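Local coordinates for protein peptidoglycan glycosyltransferase (PDB 4MNR) that is a penicillin-binding protein, joining a domain of the beta-lactamase clan to an N-terminal domain of the penicillin-binding protein A dimerisation family, at residues 55-63 and 111-122; 75-85 and 104-112. All coordinates share one frame; numbering follows the deposited sequence.

Overall arrangement
Contacts 1 and 2 meet at the end of strand 108-111, their second segments sharing Leu-111 and Thr-112. Contact 2 (75-85 with 104-112) sets two short helices on this strand within the N-terminal part, its centre about 25 Å from the chain centre. Contact 1 (55-63 with 111-122), about 16 Å from that centre, carries the chain into helix 115-125, which packs against strand 142-148 and helix 438-453. Along the sequence contact 2 is nested inside the loop that contact 1 closes. Their centres are about 18 Å apart, yet they touch: Val-62 O lies 2.8 Å from Ile-75 N, a probable backbone hydrogen bond, and Val-63 O probably bonds Glu-76 N likewise.

Contact 1: residues 55-63 and 111-122; sequences AGDLASHVV and LTLNSKIQQAAQ
Gln-122 meets the turn at Asp-57 to Ala-59 with both arms of its amide. OE1 accepts the backbone N-H of Ala-59, with N 2.7 Å from OE1, nearly straight (178°) and in the carbonyl plane. Gln-118 NE2, one helical turn earlier, gives Gln-122 OE1 a second bond of 2.9 Å in that plane, so two bonds limit rotation of the Gln-122 amide. On the other arm, Gln-122 NE2 bonds only weakly to Asp-57 O (3.1 Å) and to Asp-57 OD1, whose carboxylate is turned 77° from the amide. One water joins Asp-57 OD2 to Gln-122 NE2, and two more link Asp-57 OD1 to the amide of Gln-119, whose NE2 also bonds Asp-123. Helix 115-125 lies on strand 142-148 of the five-stranded antiparallel sheet, Gln-118 OE1 bonding Met-145 N, and beside helix 438-453, as in the transpeptidase fold of penicillin-binding proteins and beta-lactamases. Segment 55-63 contributes a type II turn running into helix 60-63. Among apolar groups, Leu-58 swings CG anti to its N (chi1 -169°), which brings CD1 to 3.6 Å from Gln-118 CG and CD2 to 4.0 Å from Ser-115 CB. Ala-59 CB sits 3.7 Å from Leu-113 CD1. Val-62 CG1 passes Leu-111 CD1 at 4.1 Å, while Leu-38 of strand 37-43 touches both Leu-58 and Leu-111.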
loop_
_atom_site.group_PDB
_atom_site.type_symbol
_atom_site.label_atom_id
_atom_site.label_comp_id
_atom_site.label_asym_id
_atom_site.label_seq_id
_atom_site.Cartn_x
_atom_site.Cartn_y
_atom_site.Cartn_z
ATOM N N ALA A 55 11.576 21.487 4.587
ATOM C CA ALA A 55 11.513 20.743 3.331
ATOM C C ALA A 55 10.167 20.830 2.608
ATOM O O ALA A 55 9.824 19.935 1.833
ATOM C CB ALA A 55 11.900 19.270 3.556
ATOM N N GLY A 56 9.412 21.895 2.856
ATOM C CA GLY A 56 8.185 22.126 2.109
ATOM C C GLY A 56 7.184 21.023 2.359
ATOM O O GLY A 56 6.894 20.709 3.506
ATOM N N ASP A 57 6.664 20.414 1.298
ATOM C CA ASP A 57 5.685 19.341 1.490
ATOM C C ASP A 57 6.263 17.925 1.416
ATOM O O ASP A 57 5.519 16.955 1.268
ATOM C CB ASP A 57 4.494 19.493 0.531
ATOM C CG ASP A 57 4.863 19.262 -0.924
ATOM O OD1 ASP A 57 6.019 18.884 -1.227
ATOM O OD2 ASP A 57 3.967 19.446 -1.777
ATOM N N LEU A 58 7.583 17.802 1.554
ATOM C CA LEU A 58 8.230 16.492 1.471
ATOM C C LEU A 58 7.864 15.623 2.672
ATOM O O LEU A 58 8.175 15.979 3.813
ATOM C CB LEU A 58 9.759 16.666 1.371
ATOM C CG LEU A 58 10.533 15.392 1.008
ATOM C CD1 LEU A 58 10.267 14.961 -0.446
ATOM C CD2 LEU A 58 12.015 15.602 1.234
ATOM N N ALA A 59 7.154 14.520 2.408
ATOM C CA ALA A 59 6.726 13.582 3.443
ATOM C C ALA A 59 5.964 14.225 4.613
ATOM O O ALA A 59 6.111 13.799 5.749
ATOM C CB ALA A 59 7.941 12.788 3.970
ATOM N N SER A 60 5.138 15.225 4.327
ATOM C CA SER A 60 4.454 15.948 5.395
ATOM C C SER A 60 3.674 15.070 6.365
ATOM O O SER A 60 3.757 15.262 7.579
ATOM C CB SER A 60 3.525 17.013 4.818
ATOM O OG SER A 60 4.293 18.013 4.195
ATOM N N HIS A 61 2.895 14.132 5.846
ATOM C CA HIS A 61 2.066 13.313 6.729
ATOM C C HIS A 61 2.911 12.423 7.612
ATOM O O HIS A 61 2.556 12.159 8.757
ATOM C CB HIS A 61 1.097 12.463 5.920
ATOM C CG HIS A 61 0.138 13.273 5.116
ATOM N ND1 HIS A 61 0.448 13.759 3.865
ATOM C CD2 HIS A 61 -1.112 13.711 5.397
ATOM C CE1 HIS A 61 -0.577 14.457 3.406
ATOM N NE2 HIS A 61 -1.536 14.440 4.312
ATOM N N VAL A 62 4.025 11.945 7.064
ATOM C CA VAL A 62 4.938 11.087 7.809
ATOM C C VAL A 62 5.659 11.851 8.926
ATOM O O VAL A 62 5.690 11.395 10.079
ATOM C CB VAL A 62 5.974 10.429 6.879
ATOM C CG1 VAL A 62 7.112 9.818 7.684
ATOM C CG2 VAL A 62 5.315 9.353 6.019
ATOM N N VAL A 63 6.203 13.022 8.599
ATOM C CA VAL A 63 6.964 13.793 9.579
ATOM C C VAL A 63 6.064 14.248 10.730
ATOM O O VAL A 63 6.426 14.134 11.904
ATOM C CB VAL A 63 7.755 14.982 8.937
ATOM C CG1 VAL A 63 6.835 15.993 8.288
ATOM C CG2 VAL A 63 8.632 15.687 9.987
ATOM N N LEU A 111 15.127 8.552 9.056
ATOM C CA LEU A 111 14.108 7.717 8.431
ATOM C C LEU A 111 14.714 6.884 7.313
ATOM O O LEU A 111 15.846 7.136 6.875
ATOM C CB LEU A 111 12.984 8.577 7.853
ATOM C CG LEU A 111 12.284 9.518 8.836
ATOM C CD1 LEU A 111 11.145 10.254 8.134
ATOM C CD2 LEU A 111 11.774 8.751 10.059
ATOM N N THR A 112 13.938 5.906 6.849
ATOM C CA THR A 112 14.324 5.071 5.713
ATOM C C THR A 112 14.059 5.745 4.359
ATOM O O THR A 112 14.534 5.268 3.323
ATOM C CB THR A 112 13.544 3.742 5.719
ATOM O OG1 THR A 112 12.153 4.021 5.906
ATOM C CG2 THR A 112 14.021 2.835 6.866
ATOM N N LEU A 113 13.298 6.840 4.370
ATOM C CA LEU A 113 12.864 7.479 3.129
ATOM C C LEU A 113 14.032 7.981 2.295
ATOM O O LEU A 113 15.019 8.497 2.839
ATOM C CB LEU A 113 11.966 8.674 3.437
ATOM C CG LEU A 113 10.714 8.430 4.273
ATOM C CD1 LEU A 113 9.980 9.753 4.440
ATOM C CD2 LEU A 113 9.817 7.360 3.646
ATOM N N ASN A 114 13.921 7.836 0.973
ATOM C CA ASN A 114 14.843 8.499 0.060
ATOM C C ASN A 114 14.151 9.737 -0.506
ATOM O O ASN A 114 13.021 9.645 -0.979
ATOM C CB ASN A 114 15.266 7.563 -1.074
ATOM C CG ASN A 114 16.103 8.286 -2.134
ATOM O OD1 ASN A 114 15.558 8.839 -3.094
ATOM N ND2 ASN A 114 17.426 8.324 -1.936
ATOM N N SER A 115 14.793 10.897 -0.429
ATOM C CA SER A 115 14.096 12.121 -0.818
ATOM C C SER A 115 13.668 12.157 -2.289
ATOM O O SER A 115 12.625 12.722 -2.604
ATOM C CB SER A 115 14.917 13.366 -0.456
ATOM O OG SER A 115 16.097 13.439 -1.238
ATOM N N LYS A 116 14.444 11.532 -3.173
ATOM C CA LYS A 116 14.120 11.560 -4.600
ATOM C C LYS A 116 12.970 10.616 -4.939
ATOM O O LYS A 116 12.097 10.950 -5.752
ATOM C CB LYS A 116 15.347 11.231 -5.459
ATOM C CG LYS A 116 16.460 12.267 -5.355
ATOM C CD LYS A 116 17.719 11.792 -6.078
ATOM C CE LYS A 116 17.453 11.490 -7.546
ATOM N NZ LYS A 116 18.678 11.000 -8.256
ATOM N N ILE A 117 12.963 9.439 -4.315
ATOM C CA ILE A 117 11.861 8.503 -4.513
ATOM C C ILE A 117 10.596 9.080 -3.881
ATOM O O ILE A 117 9.510 9.000 -4.447
ATOM C CB ILE A 117 12.195 7.107 -3.940
ATOM C CG1 ILE A 117 13.464 6.574 -4.600
ATOM C CG2 ILE A 117 11.058 6.132 -4.199
ATOM C CD1 ILE A 117 13.916 5.220 -4.063
ATOM N N GLN A 118 10.751 9.698 -2.714
ATOM C CA GLN A 118 9.622 10.347 -2.052
ATOM C C GLN A 118 9.020 11.434 -2.951
ATOM O O GLN A 118 7.811 11.513 -3.105
ATOM C CB GLN A 118 10.070 10.958 -0.722
ATOM C CG GLN A 118 8.950 11.689 0.021
ATOM C CD GLN A 118 7.903 10.757 0.593
ATOM O OE1 GLN A 118 8.198 9.617 0.943
ATOM N NE2 GLN A 118 6.675 11.256 0.715
ATOM N N GLN A 119 9.870 12.233 -3.586
ATOM C CA GLN A 119 9.378 13.300 -4.455
ATOM C C GLN A 119 8.655 12.704 -5.668
ATOM O O GLN A 119 7.633 13.240 -6.115
ATOM C CB GLN A 119 10.518 14.226 -4.911
ATOM C CG GLN A 119 10.028 15.441 -5.670
ATOM C CD GLN A 119 9.126 16.303 -4.822
ATOM O OE1 GLN A 119 9.525 16.756 -3.747
ATOM N NE2 GLN A 119 7.896 16.528 -5.288
ATOM N N ALA A 120 9.183 11.602 -6.202
ATOM C CA ALA A 120 8.535 10.965 -7.349
ATOM C C ALA A 120 7.151 10.454 -6.965
ATOM O O ALA A 120 6.204 10.583 -7.740
ATOM C CB ALA A 120 9.390 9.820 -7.901
ATOM N N ALA A 121 7.044 9.877 -5.773
ATOM C CA ALA A 121 5.741 9.393 -5.297
ATOM C C ALA A 121 4.751 10.545 -5.156
ATOM O O ALA A 121 3.580 10.435 -5.533
ATOM C CB ALA A 121 5.907 8.661 -3.977
ATOM N N GLN A 122 5.228 11.666 -4.629
ATOM C CA GLN A 122 4.370 12.834 -4.473
ATOM C C GLN A 122 3.989 13.441 -5.822
ATOM O O GLN A 122 2.851 13.872 -6.014
ATOM C CB GLN A 122 5.043 13.874 -3.569
ATOM C CG GLN A 122 5.267 13.343 -2.173
ATOM C CD GLN A 122 5.889 14.364 -1.229
ATOM O OE1 GLN A 122 6.421 13.998 -0.178
ATOM N NE2 GLN A 122 5.784 15.647 -1.573
HETATM O O HOH W 1 3.878 17.160 -3.448
HETATM O O HOH W 2 8.706 18.262 -1.795
HETATM O O HOH W 3 6.342 18.710 -4.157
#

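Contact 2: residues 75-85 and 104-112; sequences IEKAYNDTLKG and TAGNDVTLT
The amide of Asn-107 lies across Thr-82, while the ring of Tyr-79 has the carbonyl O of Ile-75 at its edge, in the ring plane. Thr-82 crosses Asn-107 at about a right angle, its CG2 only 3.2 Å from Asn-107 ND2; this is short for such a pair, and the exact fit is doubtful. Tyr-79 touches Val-109 through CB alone, 4.4 Å from Val-109 CG2. Two successive carbonyls near the end of helix 80-84 face segment 104-112. Thr-82 O accepts the backbone N-H of Asn-107, with N 2.9 Å from O, fairly straight (165°) though the donor is tilted from the carbonyl plane. Leu-83 O takes a CA-H...O contact from Gly-106, CA to O 3.2 Å and nearly linear (172° at H). With no side chain on either residue, the CA atoms of Gly-85 and Gly-106 approach to 3.7 Å. Leu-83 starts away from the strand, but with CG anti to the carbonyl carbon (chi1 -71°) its CD2 reaches back to 3.7 Å from Val-109 CG2, the two side chains crossing, and also closes over the O of Asn-107, a buried acceptor with no partner in the model. Further along, Ile-75 CD1 slides past the second branch of Leu-111, CD2, at 4.1 Å. Helices 74-78 and 80-84 thus pack on strand 108-111 of a mixed sheet, between the parallel strand 30-31 and the antiparallel strand 343-347; Ile-30 is touched by Ile-75 and Leu-83, and Val-346 by Thr-82 and Asn-107.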
loop_
_atom_site.group_PDB
_atom_site.type_symbol
_atom_site.label_atom_id
_atom_site.label_comp_id
_atom_site.label_asym_id
_atom_site.label_seq_id
_atom_site.Cartn_x
_atom_site.Cartn_y
_atom_site.Cartn_z
ATOM N N ILE A 75 5.719 11.153 12.872
ATOM C CA ILE A 75 6.943 10.728 13.552
ATOM C C ILE A 75 7.202 11.596 14.785
ATOM O O ILE A 75 7.695 11.110 15.803
ATOM C CB ILE A 75 8.161 10.739 12.582
ATOM C CG1 ILE A 75 8.010 9.639 11.525
ATOM C CG2 ILE A 75 9.486 10.592 13.335
ATOM C CD1 ILE A 75 8.196 8.217 12.053
ATOM N N GLU A 76 6.832 12.873 14.711
ATOM C CA GLU A 76 6.969 13.773 15.863
ATOM C C GLU A 76 6.256 13.209 17.089
ATOM O O GLU A 76 6.720 13.357 18.225
ATOM C CB GLU A 76 6.390 15.159 15.546
ATOM C CG GLU A 76 7.155 15.963 14.496
ATOM C CD GLU A 76 8.321 16.756 15.083
ATOM O OE1 GLU A 76 8.582 17.875 14.593
ATOM O OE2 GLU A 76 8.983 16.272 16.022
ATOM N N LYS A 77 5.105 12.583 16.849
ATOM C CA LYS A 77 4.344 11.918 17.904
ATOM C C LYS A 77 4.949 10.569 18.297
ATOM O O LYS A 77 5.204 10.315 19.479
ATOM C CB LYS A 77 2.886 11.731 17.470
ATOM C CG LYS A 77 1.994 11.039 18.492
ATOM C CD LYS A 77 0.623 10.761 17.887
ATOM C CE LYS A 77 -0.359 10.263 18.929
ATOM N NZ LYS A 77 -0.691 8.829 18.727
ATOM N N ALA A 78 5.182 9.711 17.309
ATOM C CA ALA A 78 5.616 8.344 17.573
ATOM C C ALA A 78 6.957 8.299 18.285
ATOM O O ALA A 78 7.192 7.439 19.132
ATOM C CB ALA A 78 5.678 7.540 16.279
ATOM N N TYR A 79 7.836 9.235 17.942
ATOM C CA TYR A 79 9.174 9.246 18.513
ATOM C C TYR A 79 9.371 10.463 19.400
ATOM O O TYR A 79 10.494 10.914 19.613
ATOM C CB TYR A 79 10.233 9.150 17.400
ATOM C CG TYR A 79 10.194 7.787 16.748
ATOM C CD1 TYR A 79 10.994 6.747 17.207
ATOM C CD2 TYR A 79 9.304 7.524 15.718
ATOM C CE1 TYR A 79 10.928 5.484 16.624
ATOM C CE2 TYR A 79 9.228 6.281 15.142
ATOM C CZ TYR A 79 10.035 5.264 15.598
ATOM O OH TYR A 79 9.946 4.033 14.990
ATOM N N ASN A 80 8.264 10.977 19.936
ATOM C CA ASN A 80 8.303 12.153 20.797
ATOM C C ASN A 80 9.291 12.031 21.948
ATOM O O ASN A 80 10.055 12.954 22.209
ATOM C CB ASN A 80 6.905 12.480 21.332
ATOM C CG ASN A 80 6.846 13.827 22.026
ATOM O OD1 ASN A 80 7.203 14.856 21.450
ATOM N ND2 ASN A 80 6.373 13.830 23.267
ATOM N N ASP A 81 9.286 10.887 22.626
ATOM C CA ASP A 81 10.171 10.688 23.768
ATOM C C ASP A 81 11.657 10.773 23.408
ATOM O O ASP A 81 12.437 11.390 24.137
ATOM C CB ASP A 81 9.855 9.365 24.470
ATOM C CG ASP A 81 8.517 9.395 25.184
ATOM O OD1 ASP A 81 8.077 10.499 25.579
ATOM O OD2 ASP A 81 7.904 8.318 25.349
ATOM N N THR A 82 12.046 10.169 22.291
ATOM C CA THR A 82 13.447 10.217 21.890
ATOM C C THR A 82 13.818 11.602 21.367
ATOM O O THR A 82 14.927 12.080 21.591
ATOM C CB THR A 82 13.783 9.171 20.815
ATOM O OG1 THR A 82 12.899 8.053 20.936
ATOM C CG2 THR A 82 15.218 8.694 20.992
ATOM N N LEU A 83 12.881 12.245 20.678
ATOM C CA LEU A 83 13.146 13.556 20.089
ATOM C C LEU A 83 13.232 14.643 21.150
ATOM O O LEU A 83 14.006 15.587 21.016
ATOM C CB LEU A 83 12.060 13.913 19.072
ATOM C CG LEU A 83 12.109 13.108 17.775
ATOM C CD1 LEU A 83 10.792 13.224 17.029
ATOM C CD2 LEU A 83 13.277 13.618 16.922
ATOM N N LYS A 84 12.429 14.501 22.199
ATOM C CA LYS A 84 12.363 15.484 23.274
ATOM C C LYS A 84 13.655 15.531 24.083
ATOM O O LYS A 84 14.192 16.603 24.361
ATOM C CB LYS A 84 11.219 15.124 24.218
ATOM C CG LYS A 84 10.224 16.226 24.460
ATOM C CD LYS A 84 9.006 15.671 25.176
ATOM C CE LYS A 84 9.416 14.791 26.350
ATOM N NZ LYS A 84 8.243 14.202 27.054
ATOM N N GLY A 85 14.138 14.357 24.473
ATOM C CA GLY A 85 15.317 14.266 25.315
ATOM C C GLY A 85 15.012 14.611 26.760
ATOM O O GLY A 85 13.895 14.398 27.234
ATOM N N THR A 104 19.630 18.886 28.333
ATOM C CA THR A 104 20.247 17.972 27.380
ATOM C C THR A 104 19.378 17.820 26.133
ATOM O O THR A 104 18.175 17.572 26.226
ATOM C CB THR A 104 20.497 16.584 28.000
ATOM O OG1 THR A 104 19.245 15.933 28.246
ATOM C CG2 THR A 104 21.268 16.712 29.309
ATOM N N ALA A 105 20.001 17.972 24.970
ATOM C CA ALA A 105 19.296 17.906 23.697
ATOM C C ALA A 105 18.628 16.554 23.481
ATOM O O ALA A 105 19.000 15.556 24.098
ATOM C CB ALA A 105 20.253 18.214 22.550
ATOM N N GLY A 106 17.632 16.531 22.604
ATOM C CA GLY A 106 16.988 15.292 22.217
ATOM C C GLY A 106 17.800 14.571 21.160
ATOM O O GLY A 106 18.809 15.085 20.676
ATOM N N ASN A 107 17.351 13.375 20.797
ATOM C CA ASN A 107 18.063 12.549 19.838
ATOM C C ASN A 107 17.568 12.777 18.414
ATOM O O ASN A 107 16.426 13.163 18.202
ATOM C CB ASN A 107 17.922 11.074 20.220
ATOM C CG ASN A 107 18.482 10.779 21.601
ATOM O OD1 ASN A 107 19.604 11.162 21.916
ATOM N ND2 ASN A 107 17.692 10.123 22.439
ATOM N N ASP A 108 18.442 12.540 17.446
ATOM C CA ASP A 108 18.117 12.756 16.049
ATOM C C ASP A 108 17.625 11.456 15.443
ATOM O O ASP A 108 18.203 10.391 15.672
ATOM C CB ASP A 108 19.342 13.255 15.277
ATOM C CG ASP A 108 19.827 14.614 15.752
ATOM O OD1 ASP A 108 19.017 15.410 16.282
ATOM O OD2 ASP A 108 21.035 14.887 15.591
ATOM N N VAL A 109 16.556 11.550 14.662
ATOM C CA VAL A 109 15.923 10.380 14.067
ATOM C C VAL A 109 16.149 10.362 12.559
ATOM O O VAL A 109 15.844 11.340 11.880
ATOM C CB VAL A 109 14.414 10.397 14.359
ATOM C CG1 VAL A 109 13.699 9.295 13.580
ATOM C CG2 VAL A 109 14.176 10.235 15.847
ATOM N N THR A 110 16.696 9.256 12.047
ATOM C CA THR A 110 16.906 9.084 10.608
ATOM C C THR A 110 15.903 8.097 10.034
ATOM O O THR A 110 15.824 6.951 10.481
ATOM C CB THR A 110 18.340 8.585 10.297
ATOM O OG1 THR A 110 19.291 9.546 10.764
ATOM C CG2 THR A 110 18.530 8.396 8.791
ATOM N N LEU A 111 15.127 8.552 9.056
ATOM C CA LEU A 111 14.108 7.717 8.431
ATOM C C LEU A 111 14.714 6.884 7.313
ATOM O O LEU A 111 15.846 7.136 6.875
ATOM C CB LEU A 111 12.984 8.577 7.853
ATOM C CG LEU A 111 12.284 9.518 8.836
ATOM C CD1 LEU A 111 11.145 10.254 8.134
ATOM C CD2 LEU A 111 11.774 8.751 10.059
ATOM N N THR A 112 13.938 5.906 6.849
ATOM C CA THR A 112 14.324 5.071 5.713
ATOM C C THR A 112 14.059 5.745 4.359
ATOM O O THR A 112 14.534 5.268 3.323
ATOM C CB THR A 112 13.544 3.742 5.719
ATOM O OG1 THR A 112 12.153 4.021 5.906
ATOM C CG2 THR A 112 14.021 2.835 6.866
#